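Local coordinates for DUF411 domain-containing protein (Pseudomonas aeruginosa, PDB 6WIS), which binds copper in a cysteine-bridged tetranuclear cluster and probably contributes to bacterial copper resistance, at residues G110-R113 / S114-S118. Numbering follows the deposited sequence.
Sequences GLTR and SGQAS
Thr112 OG1 lies on the face of the hairpin opposite Leu111 and Ala117, where it meets Ser114 OG and Gln116 N. With chi1 at 73°, OG1 sits between the backbone N and the carbonyl carbon of Thr112, and there it accepts a bent hydrogen bond from Gln116 N (3.0 Å, N-H...O 133°). The same OG1 shares a hydrogen bond with Ser114 OG (2.7 Å). The Thr112 and Gln116 side chains lie side by side, pointing the same way, with Gln116 CB 3.2 Å from Thr112 OG1 and 3.9 Å from Thr112 CG2. Beyond CB the glutamine chain bends at chi2 and leads away from Thr112, and Gln116 NE2 donates to Ala117 O (2.6 Å) with the acceptor almost in the amide plane. The other face carries Leu111 and Ala117, a non-hydrogen-bonded pair in which CD2 of Leu111 lies 4.1 Å from Ala117 CB; the leucine also packs on Pro48 and Met51. Gly110 and Ser118 pair through both their N and O atoms, and Thr112 N donates to Gln116 O (2.9 Å); at this end of the ladder the threonine hydroxyl, not a backbone carbonyl, takes Gln116 N. At phi 88°, a beta carbon on Gly115 would press against Ser114 O, which glycine avoids. The type I turn from Thr112 to Gly115, with Gly115 in the left-handed region, makes the type I turn plus G1 bulge of a 3:5 beta hairpin, which supplies strand 117-123 as one outer strand of the chain's mixed sheet.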
loop_
_atom_site.group_PDB
_atom_site.type_symbol
_atom_site.label_atom_id
_atom_site.label_comp_id
_atom_site.label_asym_id
_atom_site.label_seq_id
_atom_site.Cartn_x
_atom_site.Cartn_y
_atom_site.Cartn_z
ATOM N N GLY A 110 -8.929 3.136 4.361
ATOM C CA GLY A 110 -8.561 2.477 5.594
ATOM C C GLY A 110 -9.583 1.425 5.983
ATOM O O GLY A 110 -10.766 1.527 5.667
ATOM N N LEU A 111 -9.108 0.376 6.640
ATOM C CA LEU A 111 -10.013 -0.724 7.043
ATOM C C LEU A 111 -9.899 -1.046 8.528
ATOM O O LEU A 111 -8.799 -1.142 9.006
ATOM C CB LEU A 111 -9.601 -1.957 6.255
ATOM C CG LEU A 111 -9.909 -1.861 4.776
ATOM C CD1 LEU A 111 -9.323 -3.045 4.038
ATOM C CD2 LEU A 111 -11.402 -1.764 4.575
ATOM N N THR A 112 -11.034 -1.157 9.204
ATOM C CA THR A 112 -11.032 -1.641 10.576
ATOM C C THR A 112 -11.145 -3.163 10.590
ATOM O O THR A 112 -11.444 -3.801 9.576
ATOM C CB THR A 112 -12.177 -1.030 11.374
ATOM O OG1 THR A 112 -13.400 -1.636 10.948
ATOM C CG2 THR A 112 -12.260 0.481 11.118
ATOM N N ARG A 113 -10.907 -3.746 11.767
ATOM C CA ARG A 113 -11.180 -5.170 11.941
ATOM C C ARG A 113 -12.651 -5.496 11.708
ATOM O O ARG A 113 -12.975 -6.526 11.109
ATOM C CB ARG A 113 -10.742 -5.629 13.328
ATOM C CG ARG A 113 -9.284 -6.076 13.345
ATOM C CD ARG A 113 -8.809 -6.459 14.733
ATOM N NE ARG A 113 -7.435 -6.015 14.948
ATOM C CZ ARG A 113 -6.360 -6.651 14.488
ATOM N NH1 ARG A 113 -6.501 -7.769 13.781
ATOM N NH2 ARG A 113 -5.144 -6.165 14.732
ATOM N N SER A 114 -13.564 -4.632 12.151
ATOM C CA SER A 114 -14.984 -4.916 11.957
ATOM C C SER A 114 -15.366 -4.927 10.482
ATOM O O SER A 114 -16.530 -5.165 10.139
ATOM C CB SER A 114 -15.850 -3.908 12.720
ATOM O OG SER A 114 -15.328 -2.589 12.638
ATOM N N GLY A 115 -14.398 -4.691 9.598
ATOM C CA GLY A 115 -14.672 -4.603 8.183
ATOM C C GLY A 115 -15.042 -3.220 7.703
ATOM O O GLY A 115 -15.260 -3.038 6.496
ATOM N N GLN A 116 -15.113 -2.239 8.598
ATOM C CA GLN A 116 -15.503 -0.899 8.191
ATOM C C GLN A 116 -14.445 -0.286 7.280
ATOM O O GLN A 116 -13.243 -0.415 7.520
ATOM C CB GLN A 116 -15.723 -0.016 9.421
ATOM C CG GLN A 116 -16.166 1.402 9.090
ATOM C CD GLN A 116 -17.404 1.438 8.204
ATOM O OE1 GLN A 116 -18.483 1.001 8.607
ATOM N NE2 GLN A 116 -17.251 1.960 6.989
ATOM N N ALA A 117 -14.907 0.375 6.220
ATOM C CA ALA A 117 -14.045 1.117 5.312
ATOM C C ALA A 117 -14.114 2.590 5.670
ATOM O O ALA A 117 -15.207 3.136 5.844
ATOM C CB ALA A 117 -14.458 0.910 3.855
ATOM N N SER A 118 -12.951 3.220 5.797
ATOM C CA SER A 118 -12.829 4.622 6.177
ATOM C C SER A 118 -11.821 5.286 5.254
ATOM O O SER A 118 -10.648 4.897 5.236
ATOM C CB SER A 118 -12.374 4.755 7.632
ATOM O OG SER A 118 -11.905 6.070 7.888
#